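PDB 3NCX: intimin adherence protein from Escherichia coli O157:H7, which probably binds the translocated receptor Tir, as its adhesin family does, so that the bacterium attaches intimately to the host cell surface. Local coordinates for residues W32-Q37 / S95-V100; I146-K151 / Y184-E189. The protein carries 1 engineered substitution. All coordinates share one frame; numbering follows the deposited sequence.

Both contacts are buried, and both draw on the mixed sheet in which strand 97-103 lies between strands 32-33 and 184-188. Contact 1 sits near the middle of the chain, where a short strand from the Ig-like part runs beside the first strand of the lectin-like part; main-chain hydrogen bonds dominate it. Contact 2, about 12 Å away between centres, lies within the lectin-like part and joins strand 184-188 to strand 147-149, the edge of a different sheet, through one direct bond, one water and apolar side chains. The two contacts adjoin through strand pairing: Lys99 N probably bonds to Cys187 O, and Met97 N to the terminal carboxylate of Glu189.

Contact 1. Residues W32-Q37 / S95-V100; sequences WLQYGQ and SYMIKV
Three main-chain hydrogen bonds tie the two segments, with Trp32 bridged to Met97 and Leu33 to Ile98 in parallel. Trp32 uses both of its peptide groups: its N donates to Tyr96 O at 3.1 Å, almost straight at 173° and in the plane of the carbonyl, while its O accepts from Ile98 N at 3.0 Å with the donor standing above the carbonyl plane. Gln34 N then closes onto Ile98 O, also at 3.0 Å and in plane.

Side chains pack on each face of this ribbon. On one, Met97 CG lies 3.6 Å from Trp32 CB. Met97 leaves with CG anti to its backbone N and bends at chi3 (62°), and SD comes to the edge of the indole near the ring plane, also lying 3.9 Å from Gln34 CB. The indole itself, with CG beside the backbone N, leads away from the strand onto Leu69 and Pro94. On the other face the Leu33 and Ile98 side chains cross obliquely, CD1 of Leu33 lying 3.8 Å from CG2 of Ile98, and both rest on Ile127 of helix 121-131.

This pairing adds an edge strand from the Ig-like part to the sheet of the C-type lectin-like part, so main-chain hydrogen bonds form part of the junction.

Beyond the strand, the extended Gln34 side chain crosses the Lys99 aliphatic chain, CD lying 3.8 Å from Lys99 CG. Lys99 carries its ammonium onward to a salt bridge with Glu189. A type II turn from Leu33 to Gly36, closed by Gly36 N to Leu33 O at 2.8 Å, swings the chain off, with Tyr35 taking the positive phi (78°). The Tyr35 ring receives Gln34 CG over its centre and is stacked with His139.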
loop_
_atom_site.group_PDB
_atom_site.type_symbol
_atom_site.label_atom_id
_atom_site.label_comp_id
_atom_site.label_asym_id
_atom_site.label_seq_id
_atom_site.Cartn_x
_atom_site.Cartn_y
_atom_site.Cartn_z
ATOM N N TRP A 32 2.825 -1.078 -4.901
ATOM C CA TRP A 32 2.408 -0.748 -3.547
ATOM C C TRP A 32 1.591 0.533 -3.436
ATOM O O TRP A 32 1.797 1.491 -4.180
ATOM C CB TRP A 32 3.625 -0.640 -2.625
ATOM C CG TRP A 32 4.322 -1.939 -2.369
ATOM C CD1 TRP A 32 4.014 -3.160 -2.899
ATOM C CD2 TRP A 32 5.448 -2.146 -1.510
ATOM N NE1 TRP A 32 4.882 -4.115 -2.423
ATOM C CE2 TRP A 32 5.773 -3.516 -1.569
ATOM C CE3 TRP A 32 6.215 -1.306 -0.697
ATOM C CZ2 TRP A 32 6.830 -4.063 -0.848
ATOM C CZ3 TRP A 32 7.264 -1.849 0.017
ATOM C CH2 TRP A 32 7.563 -3.214 -0.062
ATOM N N LEU A 33 0.652 0.523 -2.497
ATOM C CA LEU A 33 0.038 1.740 -2.000
ATOM C C LEU A 33 0.671 2.029 -0.651
ATOM O O LEU A 33 0.599 1.199 0.256
ATOM C CB LEU A 33 -1.466 1.553 -1.821
ATOM C CG LEU A 33 -2.121 2.610 -0.928
ATOM C CD1 LEU A 33 -1.983 3.991 -1.549
ATOM C CD2 LEU A 33 -3.578 2.273 -0.662
ATOM N N GLN A 34 1.302 3.190 -0.509
ATOM C CA GLN A 34 1.923 3.528 0.765
ATOM C C GLN A 34 0.881 3.469 1.874
ATOM O O GLN A 34 -0.200 4.046 1.753
ATOM C CB GLN A 34 2.574 4.910 0.726
ATOM C CG GLN A 34 3.365 5.234 1.985
ATOM C CD GLN A 34 3.996 6.612 1.948
ATOM O OE1 GLN A 34 5.112 6.810 2.429
ATOM N NE2 GLN A 34 3.278 7.576 1.380
ATOM N N TYR A 35 1.214 2.754 2.945
ATOM C CA TYR A 35 0.331 2.609 4.099
ATOM C C TYR A 35 -0.774 1.596 3.833
ATOM O O TYR A 35 -1.741 1.505 4.589
ATOM C CB TYR A 35 -0.248 3.963 4.511
ATOM C CG TYR A 35 0.816 4.990 4.816
ATOM C CD1 TYR A 35 0.750 6.270 4.280
ATOM C CD2 TYR A 35 1.891 4.679 5.640
ATOM C CE1 TYR A 35 1.726 7.211 4.555
ATOM C CE2 TYR A 35 2.870 5.613 5.920
ATOM C CZ TYR A 35 2.782 6.876 5.376
ATOM O OH TYR A 35 3.753 7.809 5.652
ATOM N N GLY A 36 -0.624 0.837 2.751
ATOM C CA GLY A 36 -1.491 -0.297 2.499
ATOM C C GLY A 36 -1.225 -1.346 3.559
ATOM O O GLY A 36 -0.138 -1.379 4.139
ATOM N N GLN A 37 -2.205 -2.205 3.820
ATOM C CA GLN A 37 -2.092 -3.152 4.925
ATOM C C GLN A 37 -2.492 -4.576 4.553
ATOM O O GLN A 37 -3.326 -4.791 3.671
ATOM C CB GLN A 37 -2.917 -2.661 6.115
ATOM C CG GLN A 37 -2.490 -1.293 6.621
ATOM C CD GLN A 37 -3.376 -0.776 7.730
ATOM O OE1 GLN A 37 -4.600 -0.894 7.670
ATOM N NE2 GLN A 37 -2.763 -0.202 8.757
ATOM N N SER A 95 7.953 -2.546 -7.722
ATOM C CA SER A 95 8.380 -1.855 -8.929
ATOM C C SER A 95 8.183 -0.360 -8.719
ATOM O O SER A 95 9.022 0.450 -9.109
ATOM C CB SER A 95 7.581 -2.334 -10.143
ATOM O OG SER A 95 6.192 -2.141 -9.952
ATOM N N TYR A 96 7.066 -0.003 -8.093
ATOM C CA TYR A 96 6.818 1.378 -7.690
ATOM C C TYR A 96 5.834 1.446 -6.527
ATOM O O TYR A 96 5.054 0.520 -6.302
ATOM C CB TYR A 96 6.312 2.221 -8.867
ATOM C CG TYR A 96 4.912 1.890 -9.338
ATOM C CD1 TYR A 96 3.796 2.329 -8.633
ATOM C CD2 TYR A 96 4.704 1.162 -10.504
ATOM C CE1 TYR A 96 2.513 2.035 -9.067
ATOM C CE2 TYR A 96 3.426 0.868 -10.945
ATOM C CZ TYR A 96 2.335 1.306 -10.224
ATOM O OH TYR A 96 1.063 1.012 -10.663
ATOM N N MET A 97 5.882 2.548 -5.786
ATOM C CA MET A 97 4.959 2.768 -4.683
ATOM C C MET A 97 4.322 4.146 -4.793
ATOM O O MET A 97 4.987 5.119 -5.147
ATOM C CB MET A 97 5.675 2.625 -3.340
ATOM C CG MET A 97 4.761 2.794 -2.142
ATOM S SD MET A 97 5.672 2.957 -0.600
ATOM C CE MET A 97 6.600 4.457 -0.916
ATOM N N ILE A 98 3.032 4.222 -4.487
ATOM C CA ILE A 98 2.290 5.474 -4.594
ATOM C C ILE A 98 2.217 6.212 -3.259
ATOM O O ILE A 98 1.860 5.632 -2.232
ATOM C CB ILE A 98 0.869 5.235 -5.153
ATOM C CG1 ILE A 98 0.781 5.720 -6.600
ATOM C CG2 ILE A 98 -0.179 5.929 -4.303
ATOM C CD1 ILE A 98 1.724 5.008 -7.537
ATOM N N LYS A 99 2.575 7.493 -3.283
ATOM C CA LYS A 99 2.502 8.335 -2.096
ATOM C C LYS A 99 1.435 9.403 -2.279
ATOM O O LYS A 99 1.221 9.899 -3.384
ATOM C CB LYS A 99 3.846 9.012 -1.818
ATOM C CG LYS A 99 4.973 8.072 -1.432
ATOM C CD LYS A 99 6.214 8.860 -1.036
ATOM C CE LYS A 99 7.389 7.940 -0.742
ATOM N NZ LYS A 99 8.613 8.701 -0.359
ATOM N N VAL A 100 0.769 9.761 -1.190
ATOM C CA VAL A 100 -0.250 10.797 -1.241
ATOM C C VAL A 100 0.172 11.997 -0.402
ATOM O O VAL A 100 0.163 11.939 0.828
ATOM C CB VAL A 100 -1.612 10.278 -0.743
ATOM C CG1 VAL A 100 -2.687 11.330 -0.955
ATOM C CG2 VAL A 100 -1.980 8.988 -1.457
#

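Contact 2. Residues I146-K151 / Y184-E189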
loop_
_atom_site.group_PDB
_atom_site.type_symbol
_atom_site.label_atom_id
_atom_site.label_comp_id
_atom_site.label_asym_id
_atom_site.label_seq_id
_atom_site.Cartn_x
_atom_site.Cartn_y
_atom_site.Cartn_z
ATOM N N ILE A 146 -10.290 10.598 -2.843
ATOM C CA ILE A 146 -8.900 10.961 -3.079
ATOM C C ILE A 146 -8.643 11.124 -4.572
ATOM O O ILE A 146 -8.189 10.194 -5.242
ATOM C CB ILE A 146 -7.919 9.918 -2.504
ATOM C CG1 ILE A 146 -8.188 9.685 -1.017
ATOM C CG2 ILE A 146 -6.481 10.370 -2.712
ATOM C CD1 ILE A 146 -7.235 8.701 -0.380
ATOM N N THR A 147 -8.945 12.310 -5.091
ATOM C CA THR A 147 -8.701 12.616 -6.494
ATOM C C THR A 147 -7.213 12.865 -6.709
ATOM O O THR A 147 -6.594 13.646 -5.984
ATOM C CB THR A 147 -9.507 13.852 -6.956
ATOM O OG1 THR A 147 -10.909 13.602 -6.796
ATOM C CG2 THR A 147 -9.221 14.159 -8.414
ATOM N N ALA A 148 -6.641 12.196 -7.704
ATOM C CA ALA A 148 -5.209 12.299 -7.966
ATOM C C ALA A 148 -4.911 12.823 -9.368
ATOM O O ALA A 148 -5.579 12.454 -10.334
ATOM C CB ALA A 148 -4.538 10.948 -7.751
ATOM N N TRP A 149 -3.904 13.686 -9.476
ATOM C CA TRP A 149 -3.477 14.196 -10.774
ATOM C C TRP A 149 -2.854 13.091 -11.617
ATOM O O TRP A 149 -2.144 12.230 -11.101
ATOM C CB TRP A 149 -2.456 15.328 -10.611
ATOM C CG TRP A 149 -3.030 16.640 -10.164
ATOM C CD1 TRP A 149 -2.813 17.266 -8.968
ATOM C CD2 TRP A 149 -3.906 17.495 -10.910
ATOM N NE1 TRP A 149 -3.501 18.454 -8.924
ATOM C CE2 TRP A 149 -4.181 18.618 -10.103
ATOM C CE3 TRP A 149 -4.486 17.417 -12.180
ATOM C CZ2 TRP A 149 -5.013 19.656 -10.524
ATOM C CZ3 TRP A 149 -5.310 18.449 -12.597
ATOM C CH2 TRP A 149 -5.565 19.553 -11.771
ATOM N N ILE A 150 -3.129 13.115 -12.916
ATOM C CA ILE A 150 -2.406 12.281 -13.867
ATOM C C ILE A 150 -1.489 13.202 -14.662
ATOM O O ILE A 150 -1.850 14.346 -14.933
ATOM C CB ILE A 150 -3.356 11.529 -14.831
ATOM C CG1 ILE A 150 -3.957 10.294 -14.158
ATOM C CG2 ILE A 150 -2.613 11.087 -16.082
ATOM C CD1 ILE A 150 -4.925 10.598 -13.048
ATOM N N LYS A 151 -0.302 12.721 -15.016
ATOM C CA LYS A 151 0.621 13.525 -15.810
ATOM C C LYS A 151 -0.033 13.940 -17.124
ATOM O O LYS A 151 -0.418 13.093 -17.931
ATOM C CB LYS A 151 1.921 12.770 -16.078
ATOM C CG LYS A 151 2.937 13.570 -16.878
ATOM C CD LYS A 151 4.276 12.858 -16.955
ATOM C CE LYS A 151 5.264 13.643 -17.800
ATOM N NZ LYS A 151 5.455 15.028 -17.287
ATOM N N TYR A 184 -5.350 15.874 -4.910
ATOM C CA TYR A 184 -4.136 15.477 -4.203
ATOM C C TYR A 184 -2.946 15.293 -5.136
ATOM O O TYR A 184 -3.094 14.821 -6.263
ATOM C CB TYR A 184 -4.370 14.189 -3.410
ATOM C CG TYR A 184 -5.202 14.384 -2.166
ATOM C CD1 TYR A 184 -6.587 14.351 -2.224
ATOM C CD2 TYR A 184 -4.602 14.603 -0.934
ATOM C CE1 TYR A 184 -7.354 14.530 -1.091
ATOM C CE2 TYR A 184 -5.360 14.785 0.204
ATOM C CZ TYR A 184 -6.737 14.747 0.121
ATOM O OH TYR A 184 -7.499 14.926 1.253
ATOM N N ALA A 185 -1.765 15.669 -4.655
ATOM C CA ALA A 185 -0.531 15.428 -5.388
ATOM C C ALA A 185 -0.002 14.041 -5.050
ATOM O O ALA A 185 0.597 13.838 -3.993
ATOM C CB ALA A 185 0.505 16.489 -5.052
ATOM N N VAL A 186 -0.236 13.085 -5.943
ATOM C CA VAL A 186 0.205 11.714 -5.721
ATOM C C VAL A 186 1.526 11.435 -6.431
ATOM O O VAL A 186 1.601 11.447 -7.660
ATOM C CB VAL A 186 -0.857 10.688 -6.170
ATOM C CG1 VAL A 186 -0.315 9.275 -6.040
ATOM C CG2 VAL A 186 -2.126 10.846 -5.348
ATOM N N CYS A 187 2.565 11.189 -5.643
ATOM C CA CYS A 187 3.886 10.914 -6.185
ATOM C C CYS A 187 4.060 9.424 -6.438
ATOM O O CYS A 187 3.792 8.598 -5.565
ATOM C CB CYS A 187 4.973 11.413 -5.231
ATOM S SG CYS A 187 4.870 13.177 -4.834
ATOM N N VAL A 188 4.502 9.087 -7.642
ATOM C CA VAL A 188 4.792 7.704 -7.981
ATOM C C VAL A 188 6.293 7.478 -7.900
ATOM O O VAL A 188 7.045 7.944 -8.756
ATOM C CB VAL A 188 4.296 7.352 -9.389
ATOM C CG1 VAL A 188 4.647 5.913 -9.728
ATOM C CG2 VAL A 188 2.798 7.576 -9.486
ATOM N N GLU A 189 6.723 6.771 -6.862
ATOM C CA GLU A 189 8.144 6.550 -6.630
ATOM C C GLU A 189 8.490 5.064 -6.585
ATOM O O GLU A 189 9.247 4.570 -7.421
ATOM C CB GLU A 189 8.580 7.238 -5.335
ATOM C CG GLU A 189 8.245 8.722 -5.293
ATOM C CD GLU A 189 8.766 9.408 -4.042
ATOM O OE1 GLU A 189 9.431 8.738 -3.225
ATOM O OE2 GLU A 189 8.508 10.620 -3.881
ATOM O OXT GLU A 189 8.018 4.323 -5.723
HETATM O O HOH W 1 -1.091 13.295 -8.796
#
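Tyr184 has the largest share of the buried surface, and its backbone gives the one direct hydrogen bond. Its N donates to Thr147 O at 2.8 Å, nearly along the C=O axis, fixing the single bridge between Ala148 and Tyr184. With CG beside the backbone N (chi1 -74°), the ring swings so that Thr147 O lies at its edge, in plane, while CB stands 3.4 Å from that same oxygen. Ile146 CG2 approaches the ring obliquely, 4.0 Å from CD1, and Val100 and Gln103 of the neighbouring strand also touch the tyrosine.

Val186, two residues on, points at strand 147-149. Its CG2 branch, anti to the carbonyl carbon, meets Ala148 CB at 3.4 Å, and Leu124 of helix 121-131 touches both residues.

Trp149 is linked to Val186 through a water, which accepts from Val186 N at 3.0 Å and donates to Trp149 O at 2.7 Å, standing between two peptide groups that do not bond directly. The indole turns off to give NE1 to Ala104 O and to meet Tyr106 edge-to-face, with CD1 3.7 Å from Tyr184 O.

The axes of the two strand segments make an angle of 60°, consistent with a single bridge and no continued pairing. Here two separate sheets of the C-type lectin-like fold meet, the one holding strands 147-149 and 161-166 and the one ending in 184-188. With Tyr184 N paired directly to Thr147 O, but Val186 N reaching Trp149 O only through water, the junction joins the sheets without merging them into one.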